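Local coordinates for protein ATP phosphoribosyltransferase (Thermotoga maritima, PDB 1O63) that probably catalyses the condensation of ATP with 5-phosphoribosyl 1-diphosphate to phosphoribosyl-ATP, the first step of histidine biosynthesis, at residues A6-R11 with F48-Y53; G65-L70 with F168-H173; L69-T74 with P111-R116; M89-P94 with S143-D148; R105-F110 with I128-S133. All coordinates share one frame; numbering follows the deposited sequence. Where two conformers were deposited one is given.

Contact 1: residues A6-R11 with F48-Y53; sequences AIPKGR and FDVPTY
Val50 points its two methyl branches at the strand, and both hang over Ala6. CG1, anti to the backbone N (chi1 161°), meets Ala6 CB at 4.2 Å. CG2, which lies beside the backbone N, sits 3.8 Å from Ala6 O. CG2 also comes within 4.2 Å of Pro8 CB. One turn further down the helix Tyr53 brings only the root of its side chain to the strand, with Tyr53 CB 4.2 Å from Ala6 CB, and its ring leads away toward Val45 and Val58. The single methyl of Ala6 thus touches both a branch of the valine and the stem of the tyrosine, and so small a residue lets the helix come close. The touching side-chain atoms are all carbons and the residues are buried. Next to them Asp49 turns to another chain, bonding through OD1 to the backbone N of Lys131 of the second subunit. Strand 4-8 runs parallel between strands 40-45 and 61-65, and helix 50-55 links those two in sequence. The contact therefore belongs to a beta-alpha-beta crossover whose helix lies over the intervening strand, as in the alpha/beta lobes of the periplasmic-binding-protein-like fold.

Contact 2: residues G65-L70 with F168-H173; sequences GTDVLL and FVIRTH
Gly65 and Thr172 form an antiparallel, non-hydrogen-bonded pair with CA atoms 4.5 Å apart, and immediately after it helix 66-70 turns across strand 168-173 at 96°. Glycine suits this N-cap position, since a CB would clash with Asp67 OD2; its CA makes a C-H...O contact with Arg171 O. Thr66 N gives that same oxygen a weak bond. The hydroxyl of Thr66 is the polar centre. OG1 accepts from Arg171 N at 2.8 Å in an almost straight bond (174°) and also pairs with His173 NE2 at 2.7 Å, lying in the plane of the imidazole at its edge. Leu69 CD2 rests over one face of that ring, offset toward the rim, 3.7 Å from its centroid. Leu70 and Phe168 meet tip to tip: Leu70 CD2 stands 3.7 Å above the ring centre. In Phe168, chi1 of 56° sets CG between the backbone N and the carbonyl carbon, on the side of the helix. An alanine in place of Phe168 would probably leave Leu70 CD2 and Thr66 CG2 without their aromatic neighbour and open a gap beneath the helix, next to Val113. Because His173 ND1 is bonded to Gln78, the imidazole is tethered through both nitrogens, which fixes its rotation, while one threonine hydroxyl ties the start of the helix to both the backbone and a side chain of the strand.

Contact 3: residues L69-T74 with P111-R116; sequences LLEKET and PNVTQR
Glu71 and Asn112 lie with carboxylate and amide planes only 4° apart, although their side chains cross at about a right angle. At the carboxylate edge OE1 uses its syn lone pair to accept from Asn112 N at 2.8 Å; OE2 is met by Val113 N at 2.9 Å, also on the syn side but 28° out of the plane. The amide edge of Asn112 points back, ND2 giving Glu71 O a nearly linear bond of 2.8 Å with the oxygen in the amide plane. The Arg116 guanidinium has Asn112 O over one face, toward the rim, and near its edge NH1 donates to Leu70 O at 3.1 Å. Glu71 CG is anti to the backbone N, and a bend at chi2 (63°) brings CD round to the neighbouring helix. Leu70 CB also touches Val113 CG2, the apolar part of the contact. An alanine in place of Glu71 would probably leave the N-H groups of Asn112 and Val113 without their acceptor at the helix start. The chemistry is that of two helix ends meeting: carbonyls at the C-terminal end of helix 66-71 take side-chain donors, while the carboxylate takes first-turn N-H groups of helix 111-121, whose positive end would probably stabilise its negative charge.

Contact 4: residues M89-P94 with S143-D148; sequences MVLAGP and SDLIVD
Leu91 and Val147 face each other as a non-hydrogen-bonded pair, CA atoms 4.5 Å apart, and carry the close-packed face of these antiparallel strands. Leu91 CG is anti to the backbone N (chi1 175°), and CD1 beyond it leans across the strand gap to within 3.8 Å of Val147 CG2. The same CD1 also touches Leu145 CB, at 4.0 Å. Met89, a selenomethionine here, crosses Val147 at about a right angle and sets SE against CG1 at 3.9 Å. Branched and long apolar residues suit this side, where Ile106, Trp123 and Ile167 add further cover. The hydrogen-bonded pairs Val90-Asp148 and Ala92-Ile146 send their side chains to the other face, where the two strands touch each other less: Ala92 CB meets Ile146 CG1 at 3.9 Å, with Pro138 and Val134 covering Ile146, whereas the partly exposed carboxylate of Asp148 stays clear of the opposing strand. Two bonds per pair hold the backbones, Ile146 N to Ala92 O being 2.8 Å. Gly93 has no side chain, and a CB there would run into Leu145 CD2. At the partly exposed end, Pro94 CD lies against Asp144 O at 3.3 Å. In the sheet, strand 81-94 lies antiparallel between 161-176 and 145-150, and 104-108 and 125-129 follow parallel to 145-150, an order as in one lobe of the type 2 periplasmic-binding-protein-like fold.

Contact 5: residues R105-F110 with I128-S133; sequences RIATKF and IPLKGS
Lys109 runs over the backbone of Leu130 and Lys131 with its aliphatic part. CB lies 3.6 Å from Leu130 O, while within its own segment it sits over one face of the Phe110 ring, toward the rim. CG is nearer that oxygen, at 3.3 Å, and CD has moved on to Lys131 O, again at 3.3 Å. There the chain bends, chi3 of -85° turning CE aside, and NZ ends 4.3 Å from Lys131 O. A lysine suits this exposed place because its methylenes pack against the peptide oxygens while its charge stays outside. Deeper in, the small Ala107 leaves room for Leu130, whose CD1 comes to 3.7 Å from Ala107 CB. The backbones pair in parallel: Ile128 N binds Ile106 O, Thr108 N binds Ile128 O, and Leu130 N binds Thr108 O at 2.8 Å. Pro129 fits between these donors on the edge strand, since its nitrogen is not needed for the pairing. Ile128 also packs on His56 of the second subunit. Thr108 OG1 accepts from Phe110 N, an ST turn that ends the strand just before helix 111-121. Strand 104-108, that helix and strand 125-129 make up a beta-alpha-beta unit, here closed by its parallel strand pair.

How the contacts relate
Contacts 1 and 4 are the buried ones, yet contact 1 is apolar helix-on-strand packing while contact 4 is bonded through its backbones. Contacts 2, 3 and 5 are partly buried, with exposed residues touching in 3 and 5. Contacts 2 and 3 share Leu69, Leu70 and helix 66-71: contact 2 ties its start to strand 161-176 by hydrogen bonds and leucine-ring packing, and contact 3 ties its end to helix 111-121 mainly by polar groups. Phe168 O to Met89 N joins contact 2 to contact 4. Contacts 4 and 5, with centres about 9 Å apart, continue one sheet through strands 145-150 and 104-108. Contacts 1 and 5 both meet the second subunit, through hydrogen bonds and packing.

Contact 1: residues A6-R11 with F48-Y53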
# COMPACT_ATOMS: atom_id res chain seq x y z
N ALA A 6 -3.75 -7.84 -17.08
CA ALA A 6 -3.21 -7.21 -15.86
C ALA A 6 -3.57 -8.17 -14.70
O ALA A 6 -4.75 -8.34 -14.42
CB ALA A 6 -3.88 -5.86 -15.64
N ILE A 7 -2.59 -8.83 -14.15
CA ILE A 7 -2.74 -9.87 -13.14
C ILE A 7 -2.34 -9.35 -11.75
O ILE A 7 -1.31 -8.69 -11.58
CB ILE A 7 -1.87 -11.08 -13.50
CG1 ILE A 7 -1.98 -11.50 -14.96
CG2 ILE A 7 -2.15 -12.26 -12.57
CD1 ILE A 7 -3.35 -11.68 -15.54
N PRO A 8 -3.21 -9.54 -10.79
CA PRO A 8 -3.03 -9.08 -9.42
C PRO A 8 -2.06 -9.92 -8.62
O PRO A 8 -2.28 -11.12 -8.43
CB PRO A 8 -4.44 -9.21 -8.84
CG PRO A 8 -4.98 -10.44 -9.54
CD PRO A 8 -4.49 -10.31 -10.97
N LYS A 9 -0.96 -9.33 -8.14
CA LYS A 9 0.00 -10.08 -7.34
C LYS A 9 -0.63 -10.31 -5.96
O LYS A 9 -1.56 -9.59 -5.58
CB LYS A 9 1.33 -9.31 -7.16
CG LYS A 9 2.08 -9.02 -8.45
CD LYS A 9 3.57 -9.32 -8.33
CE LYS A 9 4.38 -8.07 -8.11
NZ LYS A 9 4.77 -7.38 -9.36
N GLY A 10 -0.14 -11.28 -5.21
CA GLY A 10 -0.64 -11.50 -3.87
C GLY A 10 -1.64 -12.65 -3.82
O GLY A 10 -1.48 -13.71 -4.42
N ARG A 11 -2.66 -12.46 -3.01
CA ARG A 11 -3.65 -13.45 -2.68
C ARG A 11 -4.31 -14.13 -3.85
O ARG A 11 -4.68 -15.31 -3.75
CB ARG A 11 -4.77 -12.76 -1.82
CG ARG A 11 -5.73 -13.82 -1.26
CD ARG A 11 -5.04 -14.58 -0.13
NE ARG A 11 -5.87 -15.63 0.41
CZ ARG A 11 -6.23 -16.73 -0.23
NH1 ARG A 11 -6.99 -17.63 0.39
NH2 ARG A 11 -5.81 -16.95 -1.48
N PHE A 48 -4.58 -3.17 -6.55
CA PHE A 48 -5.22 -1.88 -6.76
C PHE A 48 -4.79 -1.21 -8.04
O PHE A 48 -5.52 -0.33 -8.55
CB PHE A 48 -4.96 -0.93 -5.56
CG PHE A 48 -6.13 -1.00 -4.59
CD1 PHE A 48 -6.17 -1.97 -3.61
CD2 PHE A 48 -7.20 -0.13 -4.71
CE1 PHE A 48 -7.23 -2.05 -2.73
CE2 PHE A 48 -8.27 -0.22 -3.84
CZ PHE A 48 -8.29 -1.18 -2.84
N ASP A 49 -3.72 -1.66 -8.67
CA ASP A 49 -3.27 -1.07 -9.93
C ASP A 49 -3.89 -1.75 -11.14
O ASP A 49 -3.70 -1.28 -12.25
CB ASP A 49 -1.74 -1.16 -10.03
CG ASP A 49 -1.05 -0.29 -8.99
OD1 ASP A 49 0.09 -0.60 -8.61
OD2 ASP A 49 -1.65 0.69 -8.52
N VAL A 50 -4.62 -2.86 -10.95
CA VAL A 50 -5.21 -3.53 -12.13
C VAL A 50 -6.11 -2.60 -12.90
O VAL A 50 -5.95 -2.42 -14.13
CB VAL A 50 -5.89 -4.84 -11.74
CG1 VAL A 50 -6.89 -5.33 -12.79
CG2 VAL A 50 -4.84 -5.91 -11.44
N PRO A 51 -7.04 -1.90 -12.25
CA PRO A 51 -7.96 -1.04 -12.95
C PRO A 51 -7.25 0.14 -13.59
O PRO A 51 -7.66 0.59 -14.67
CB PRO A 51 -9.00 -0.61 -11.93
CG PRO A 51 -8.53 -1.09 -10.61
CD PRO A 51 -7.46 -2.12 -10.85
N THR A 52 -6.17 0.61 -12.97
CA THR A 52 -5.36 1.69 -13.55
C THR A 52 -4.75 1.27 -14.87
O THR A 52 -4.78 2.02 -15.87
CB THR A 52 -4.23 2.05 -12.56
OG1 THR A 52 -4.84 2.46 -11.30
CG2 THR A 52 -3.34 3.14 -13.09
N TYR A 53 -4.19 0.06 -14.97
CA TYR A 53 -3.63 -0.41 -16.23
C TYR A 53 -4.70 -0.52 -17.31
O TYR A 53 -4.41 -0.27 -18.50
CB TYR A 53 -2.95 -1.81 -16.05
CG TYR A 53 -1.50 -1.61 -15.60
CD1 TYR A 53 -1.21 -1.04 -14.37
CD2 TYR A 53 -0.46 -1.94 -16.44
CE1 TYR A 53 0.11 -0.85 -13.98
CE2 TYR A 53 0.84 -1.74 -16.08
CZ TYR A 53 1.12 -1.18 -14.84
OH TYR A 53 2.45 -0.99 -14.52

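Contact 2: residues G65-L70 with F168-H173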
# COMPACT_ATOMS: atom_id res chain seq x y z
N GLY A 65 -9.87 -8.28 -6.80
CA GLY A 65 -10.90 -8.69 -5.83
C GLY A 65 -12.01 -7.67 -5.71
O GLY A 65 -11.94 -6.52 -6.13
N THR A 66 -13.06 -8.07 -4.95
CA THR A 66 -14.19 -7.17 -4.72
C THR A 66 -13.77 -5.93 -3.96
O THR A 66 -14.33 -4.84 -4.17
CB THR A 66 -15.32 -7.90 -3.96
OG1 THR A 66 -15.47 -9.22 -4.50
CG2 THR A 66 -16.63 -7.15 -4.11
N ASP A 67 -12.81 -6.03 -3.07
CA ASP A 67 -12.31 -4.90 -2.29
C ASP A 67 -11.80 -3.82 -3.24
O ASP A 67 -12.20 -2.65 -3.09
CB ASP A 67 -11.22 -5.36 -1.31
CG ASP A 67 -10.15 -6.21 -1.94
OD1 ASP A 67 -8.96 -6.04 -1.58
OD2 ASP A 67 -10.43 -7.07 -2.81
N VAL A 68 -10.96 -4.17 -4.20
CA VAL A 68 -10.44 -3.20 -5.17
C VAL A 68 -11.59 -2.55 -5.92
O VAL A 68 -11.67 -1.33 -6.05
CB VAL A 68 -9.48 -3.86 -6.16
CG1 VAL A 68 -9.06 -2.96 -7.31
CG2 VAL A 68 -8.22 -4.38 -5.44
N LEU A 69 -12.49 -3.38 -6.47
CA LEU A 69 -13.60 -2.90 -7.26
C LEU A 69 -14.50 -1.92 -6.54
O LEU A 69 -14.96 -0.94 -7.14
CB LEU A 69 -14.44 -4.09 -7.78
CG LEU A 69 -14.48 -4.28 -9.29
CD1 LEU A 69 -13.10 -4.17 -9.89
CD2 LEU A 69 -15.12 -5.60 -9.69
N LEU A 70 -14.81 -2.23 -5.27
CA LEU A 70 -15.72 -1.34 -4.53
C LEU A 70 -14.98 -0.16 -3.95
O LEU A 70 -15.61 0.85 -3.66
CB LEU A 70 -16.48 -2.10 -3.46
CG LEU A 70 -17.87 -2.61 -3.67
CD1 LEU A 70 -18.42 -2.50 -5.08
CD2 LEU A 70 -18.01 -4.05 -3.17
N PHE A 168 -19.36 -7.28 2.97
CA PHE A 168 -19.51 -7.93 1.68
C PHE A 168 -18.51 -9.07 1.58
O PHE A 168 -17.43 -9.06 2.22
CB PHE A 168 -19.43 -7.06 0.45
CG PHE A 168 -18.21 -6.23 0.28
CD1 PHE A 168 -17.04 -6.78 -0.22
CD2 PHE A 168 -18.22 -4.88 0.60
CE1 PHE A 168 -15.91 -6.00 -0.38
CE2 PHE A 168 -17.08 -4.10 0.47
CZ PHE A 168 -15.92 -4.67 -0.03
N VAL A 169 -18.92 -10.04 0.77
CA VAL A 169 -18.05 -11.19 0.52
C VAL A 169 -17.10 -10.80 -0.62
O VAL A 169 -17.52 -10.04 -1.48
CB VAL A 169 -18.90 -12.41 0.11
CG1 VAL A 169 -18.03 -13.48 -0.52
CG2 VAL A 169 -19.64 -12.92 1.34
N ILE A 170 -15.85 -11.21 -0.54
CA ILE A 170 -14.85 -10.83 -1.52
C ILE A 170 -14.50 -12.02 -2.42
O ILE A 170 -14.17 -13.11 -1.96
CB ILE A 170 -13.56 -10.31 -0.87
CG1 ILE A 170 -13.83 -8.94 -0.19
CG2 ILE A 170 -12.44 -10.15 -1.89
CD1 ILE A 170 -12.79 -8.70 0.90
N ARG A 171 -14.56 -11.75 -3.72
CA ARG A 171 -14.25 -12.77 -4.71
C ARG A 171 -13.30 -12.15 -5.76
O ARG A 171 -13.06 -10.96 -5.77
CB ARG A 171 -15.55 -13.10 -5.50
CG ARG A 171 -16.76 -13.39 -4.67
CD ARG A 171 -17.92 -13.92 -5.50
NE ARG A 171 -18.86 -14.67 -4.64
CZ ARG A 171 -19.75 -14.05 -3.87
NH1 ARG A 171 -19.80 -12.73 -3.84
NH2 ARG A 171 -20.55 -14.79 -3.12
N THR A 172 -12.91 -12.98 -6.71
CA THR A 172 -12.13 -12.51 -7.86
C THR A 172 -13.12 -12.04 -8.93
O THR A 172 -14.19 -12.63 -9.04
CB THR A 172 -11.30 -13.68 -8.42
OG1 THR A 172 -10.51 -14.18 -7.32
CG2 THR A 172 -10.41 -13.27 -9.56
N HIS A 173 -12.76 -10.99 -9.66
CA HIS A 173 -13.66 -10.52 -10.73
C HIS A 173 -12.79 -10.40 -12.02
O HIS A 173 -11.61 -10.16 -11.85
CB HIS A 173 -14.17 -9.12 -10.43
CG HIS A 173 -15.03 -9.00 -9.21
ND1 HIS A 173 -16.39 -8.96 -9.25
CD2 HIS A 173 -14.68 -8.94 -7.89
CE1 HIS A 173 -16.86 -8.89 -7.99
NE2 HIS A 173 -15.83 -8.87 -7.16

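Contact 3: residues L69-T74 with P111-R116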
# COMPACT_ATOMS: atom_id res chain seq x y z
N LEU A 69 -12.49 -3.38 -6.47
CA LEU A 69 -13.60 -2.90 -7.26
C LEU A 69 -14.50 -1.92 -6.54
O LEU A 69 -14.96 -0.94 -7.14
CB LEU A 69 -14.44 -4.09 -7.78
CG LEU A 69 -14.48 -4.28 -9.29
CD1 LEU A 69 -13.10 -4.17 -9.89
CD2 LEU A 69 -15.12 -5.60 -9.69
N LEU A 70 -14.81 -2.23 -5.27
CA LEU A 70 -15.72 -1.34 -4.53
C LEU A 70 -14.98 -0.16 -3.95
O LEU A 70 -15.61 0.85 -3.66
CB LEU A 70 -16.48 -2.10 -3.46
CG LEU A 70 -17.87 -2.61 -3.67
CD1 LEU A 70 -18.42 -2.50 -5.08
CD2 LEU A 70 -18.01 -4.05 -3.17
N GLU A 71 -13.67 -0.28 -3.68
CA GLU A 71 -12.96 0.85 -3.10
C GLU A 71 -12.69 1.95 -4.12
O GLU A 71 -12.57 3.12 -3.78
CB GLU A 71 -11.65 0.38 -2.44
CG GLU A 71 -10.82 1.49 -1.86
CD GLU A 71 -11.54 2.23 -0.73
OE1 GLU A 71 -11.21 3.38 -0.44
OE2 GLU A 71 -12.47 1.63 -0.12
N LYS A 72 -12.56 1.56 -5.37
CA LYS A 72 -12.18 2.45 -6.47
C LYS A 72 -13.12 2.21 -7.63
O LYS A 72 -12.99 1.18 -8.33
CB LYS A 72 -10.73 2.08 -6.83
CG LYS A 72 -10.17 2.58 -8.13
CD LYS A 72 -8.71 2.14 -8.28
CE LYS A 72 -8.07 2.73 -9.53
NZ LYS A 72 -6.61 2.42 -9.57
N GLU A 73 -14.10 3.08 -7.84
CA GLU A 73 -15.06 2.84 -8.93
C GLU A 73 -14.49 3.08 -10.30
O GLU A 73 -13.78 4.04 -10.57
CB GLU A 73 -16.31 3.69 -8.69
CG GLU A 73 -17.59 2.93 -9.01
CD GLU A 73 -17.85 1.78 -8.06
OE1 GLU A 73 -18.88 1.07 -8.23
OE2 GLU A 73 -17.06 1.59 -7.11
N THR A 74 -14.75 2.15 -11.23
CA THR A 74 -14.30 2.27 -12.61
C THR A 74 -15.49 2.06 -13.56
O THR A 74 -16.55 1.59 -13.14
CB THR A 74 -13.26 1.18 -12.97
OG1 THR A 74 -13.91 -0.09 -12.91
CG2 THR A 74 -12.08 1.16 -12.01
N PRO A 111 -11.04 3.43 2.79
CA PRO A 111 -11.83 4.58 3.19
C PRO A 111 -13.10 4.78 2.42
O PRO A 111 -14.10 5.18 3.07
CB PRO A 111 -10.86 5.76 3.09
CG PRO A 111 -9.79 5.30 2.15
CD PRO A 111 -9.72 3.81 2.30
N ASN A 112 -13.22 4.49 1.13
CA ASN A 112 -14.49 4.70 0.43
C ASN A 112 -15.52 3.65 0.83
O ASN A 112 -16.69 3.94 1.03
CB ASN A 112 -14.30 4.72 -1.09
CG ASN A 112 -13.42 5.88 -1.53
OD1 ASN A 112 -13.46 6.94 -0.92
ND2 ASN A 112 -12.59 5.65 -2.55
N VAL A 113 -15.06 2.37 0.85
CA VAL A 113 -15.91 1.29 1.36
C VAL A 113 -16.45 1.65 2.75
O VAL A 113 -17.63 1.52 3.03
CB VAL A 113 -15.09 -0.01 1.46
CG1 VAL A 113 -15.72 -0.99 2.43
CG2 VAL A 113 -14.98 -0.62 0.05
N THR A 114 -15.57 2.09 3.65
CA THR A 114 -15.98 2.43 5.02
C THR A 114 -16.95 3.61 5.00
O THR A 114 -18.00 3.57 5.65
CB THR A 114 -14.86 2.69 6.00
OG1 THR A 114 -15.43 3.26 7.23
CG2 THR A 114 -13.85 3.71 5.53
N GLN A 115 -16.65 4.64 4.20
CA GLN A 115 -17.57 5.78 4.13
C GLN A 115 -18.94 5.33 3.63
O GLN A 115 -19.97 5.74 4.18
CB GLN A 115 -16.99 6.87 3.23
CG GLN A 115 -18.01 7.97 2.85
CD GLN A 115 -18.33 8.85 4.04
OE1 GLN A 115 -17.56 8.90 5.00
NE2 GLN A 115 -19.45 9.55 3.99
N ARG A 116 -18.97 4.45 2.62
CA ARG A 116 -20.25 3.95 2.10
C ARG A 116 -21.02 3.19 3.18
O ARG A 116 -22.25 3.22 3.26
CB ARG A 116 -20.01 3.05 0.89
CG ARG A 116 -21.23 2.74 0.05
CD ARG A 116 -20.86 2.01 -1.25
NE ARG A 116 -19.98 2.83 -2.05
CZ ARG A 116 -18.72 2.58 -2.37
NH1 ARG A 116 -18.14 1.44 -1.99
NH2 ARG A 116 -18.06 3.48 -3.10

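Contact 4: residues M89-P94 with S143-D148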
# COMPACT_ATOMS: atom_id res chain seq x y z
N MSE A 89 -15.18 -8.72 3.85
CA MSE A 89 -14.92 -7.35 4.37
C MSE A 89 -15.85 -7.21 5.58
O MSE A 89 -17.06 -7.47 5.46
CB MSE A 89 -15.18 -6.32 3.32
CG MSE A 89 -14.93 -4.86 3.71
SE MSE A 89 -13.06 -4.47 3.84
CE MSE A 89 -12.62 -4.33 1.97
N VAL A 90 -15.29 -6.94 6.76
CA VAL A 90 -16.13 -6.86 7.96
C VAL A 90 -15.89 -5.58 8.75
O VAL A 90 -14.89 -4.91 8.57
CB VAL A 90 -15.87 -8.05 8.91
CG1 VAL A 90 -16.21 -9.36 8.21
CG2 VAL A 90 -14.41 -8.09 9.41
N LEU A 91 -16.85 -5.27 9.60
CA LEU A 91 -16.72 -4.24 10.62
C LEU A 91 -16.35 -5.02 11.90
O LEU A 91 -16.96 -6.09 12.11
CB LEU A 91 -18.05 -3.51 10.87
CG LEU A 91 -17.99 -2.49 12.03
CD1 LEU A 91 -17.16 -1.30 11.59
CD2 LEU A 91 -19.40 -2.04 12.41
N ALA A 92 -15.29 -4.65 12.56
CA ALA A 92 -14.88 -5.34 13.80
C ALA A 92 -14.48 -4.33 14.88
O ALA A 92 -14.12 -3.19 14.63
CB ALA A 92 -13.73 -6.29 13.54
N GLY A 93 -14.51 -4.82 16.14
CA GLY A 93 -14.14 -3.95 17.28
C GLY A 93 -13.86 -4.82 18.51
O GLY A 93 -14.07 -6.02 18.50
N PRO A 94 -13.37 -4.21 19.57
CA PRO A 94 -13.03 -4.94 20.80
C PRO A 94 -14.19 -5.82 21.21
O PRO A 94 -15.35 -5.33 21.23
CB PRO A 94 -12.79 -3.82 21.80
CG PRO A 94 -12.24 -2.71 20.94
CD PRO A 94 -13.09 -2.76 19.69
N SER A 143 -8.46 3.88 17.11
CA SER A 143 -9.83 3.85 16.62
C SER A 143 -10.72 3.05 17.57
O SER A 143 -10.21 2.31 18.41
CB SER A 143 -9.91 3.26 15.20
OG SER A 143 -9.76 1.85 15.20
N ASP A 144 -12.02 3.23 17.37
CA ASP A 144 -13.00 2.46 18.13
C ASP A 144 -13.22 1.13 17.42
O ASP A 144 -13.42 0.08 18.01
CB ASP A 144 -14.30 3.28 18.21
CG ASP A 144 -14.12 4.56 19.01
OD1 ASP A 144 -13.92 4.45 20.23
OD2 ASP A 144 -14.23 5.67 18.45
N LEU A 145 -13.25 1.20 16.08
CA LEU A 145 -13.63 0.12 15.23
C LEU A 145 -12.69 0.05 13.99
O LEU A 145 -11.98 0.99 13.71
CB LEU A 145 -15.05 0.30 14.64
CG LEU A 145 -16.21 0.50 15.61
CD1 LEU A 145 -17.44 1.08 14.91
CD2 LEU A 145 -16.59 -0.77 16.34
N ILE A 146 -12.73 -1.10 13.33
CA ILE A 146 -12.01 -1.19 12.06
C ILE A 146 -12.94 -1.76 10.98
O ILE A 146 -13.96 -2.35 11.33
CB ILE A 146 -10.76 -2.09 12.11
CG1 ILE A 146 -11.18 -3.52 12.40
CG2 ILE A 146 -9.74 -1.52 13.12
CD1 ILE A 146 -10.08 -4.55 12.42
N VAL A 147 -12.59 -1.48 9.73
CA VAL A 147 -13.27 -2.14 8.60
C VAL A 147 -12.12 -2.82 7.85
O VAL A 147 -11.20 -2.13 7.42
CB VAL A 147 -14.04 -1.19 7.70
CG1 VAL A 147 -14.37 -1.84 6.36
CG2 VAL A 147 -15.31 -0.67 8.36
N ASP A 148 -12.11 -4.15 7.84
CA ASP A 148 -10.95 -4.84 7.24
C ASP A 148 -11.35 -6.21 6.71
O ASP A 148 -12.45 -6.71 6.97
CB ASP A 148 -9.83 -4.99 8.27
CG ASP A 148 -8.46 -5.20 7.67
OD1 ASP A 148 -8.30 -5.09 6.43
OD2 ASP A 148 -7.51 -5.49 8.43

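Contact 5: residues R105-F110 with I128-S133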
# COMPACT_ATOMS: atom_id res chain seq x y z
N ARG A 105 -14.83 6.40 15.44
CA ARG A 105 -13.49 6.44 14.85
C ARG A 105 -13.21 5.04 14.24
O ARG A 105 -13.34 4.05 14.94
CB ARG A 105 -12.44 6.75 15.92
CG ARG A 105 -12.59 8.12 16.58
CD ARG A 105 -11.47 8.36 17.61
NE ARG A 105 -11.29 7.21 18.47
CZ ARG A 105 -10.18 6.85 19.10
NH1 ARG A 105 -10.16 5.76 19.86
NH2 ARG A 105 -9.07 7.58 19.02
N ILE A 106 -13.06 4.99 12.91
CA ILE A 106 -12.85 3.72 12.23
C ILE A 106 -11.54 3.78 11.43
O ILE A 106 -11.46 4.62 10.54
CB ILE A 106 -13.98 3.40 11.23
CG1 ILE A 106 -15.36 3.65 11.88
CG2 ILE A 106 -13.86 2.00 10.70
CD1 ILE A 106 -16.54 3.39 10.96
N ALA A 107 -10.63 2.87 11.75
CA ALA A 107 -9.38 2.71 11.00
C ALA A 107 -9.61 1.73 9.87
O ALA A 107 -10.35 0.76 10.06
CB ALA A 107 -8.29 2.11 11.91
N THR A 108 -8.98 1.97 8.71
CA THR A 108 -9.21 1.03 7.60
C THR A 108 -8.22 1.33 6.47
O THR A 108 -7.72 2.45 6.38
CB THR A 108 -10.65 1.24 7.07
OG1 THR A 108 -10.92 0.37 5.97
CG2 THR A 108 -10.83 2.68 6.58
N LYS A 109 -8.00 0.36 5.60
CA LYS A 109 -7.29 0.54 4.35
C LYS A 109 -8.27 0.90 3.23
O LYS A 109 -7.87 1.18 2.08
CB LYS A 109 -6.59 -0.75 3.89
CG LYS A 109 -5.63 -1.33 4.92
CD LYS A 109 -4.67 -2.30 4.27
CE LYS A 109 -5.26 -3.67 4.17
NZ LYS A 109 -4.24 -4.72 3.87
N PHE A 110 -9.56 0.76 3.53
CA PHE A 110 -10.60 1.04 2.52
C PHE A 110 -11.52 2.18 2.91
O PHE A 110 -12.66 1.98 3.34
CB PHE A 110 -11.42 -0.26 2.33
CG PHE A 110 -10.49 -1.47 2.20
CD1 PHE A 110 -10.24 -2.26 3.28
CD2 PHE A 110 -9.91 -1.79 0.97
CE1 PHE A 110 -9.42 -3.39 3.19
CE2 PHE A 110 -9.10 -2.90 0.85
CZ PHE A 110 -8.81 -3.67 1.96
N ILE A 128 -10.01 6.79 9.64
CA ILE A 128 -8.55 6.87 9.67
C ILE A 128 -7.89 5.86 8.75
O ILE A 128 -7.84 4.66 9.06
CB ILE A 128 -8.07 6.63 11.13
CG1 ILE A 128 -8.75 7.69 12.04
CG2 ILE A 128 -6.56 6.73 11.18
CD1 ILE A 128 -8.51 7.49 13.51
N PRO A 129 -7.34 6.31 7.63
CA PRO A 129 -6.71 5.46 6.66
C PRO A 129 -5.38 4.88 7.13
O PRO A 129 -4.54 5.63 7.63
CB PRO A 129 -6.44 6.36 5.45
CG PRO A 129 -7.22 7.58 5.67
CD PRO A 129 -7.38 7.73 7.17
N LEU A 130 -5.21 3.59 6.96
CA LEU A 130 -3.97 2.90 7.35
C LEU A 130 -3.52 2.06 6.15
O LEU A 130 -4.37 1.67 5.33
CB LEU A 130 -4.23 1.98 8.54
CG LEU A 130 -4.49 2.64 9.89
CD1 LEU A 130 -4.71 1.60 10.99
CD2 LEU A 130 -3.32 3.56 10.27
N LYS A 131 -2.26 1.64 6.16
CA LYS A 131 -1.75 0.84 5.05
C LYS A 131 -1.73 -0.64 5.37
O LYS A 131 -1.50 -1.45 4.48
CB LYS A 131 -0.33 1.27 4.67
CG LYS A 131 -0.14 2.75 4.43
CD LYS A 131 -0.23 3.06 2.93
CE LYS A 131 -1.68 3.23 2.53
NZ LYS A 131 -1.90 2.95 1.07
N GLY A 132 -1.83 -1.02 6.64
CA GLY A 132 -1.80 -2.46 6.98
C GLY A 132 -1.81 -2.56 8.51
O GLY A 132 -1.96 -1.52 9.17
N SER A 133 -1.79 -3.77 9.03
CA SER A 133 -1.85 -4.02 10.47
C SER A 133 -2.95 -3.19 11.12
O SER A 133 -2.84 -2.69 12.24
CB SER A 133 -0.49 -3.73 11.12
OG SER A 133 0.49 -4.63 10.64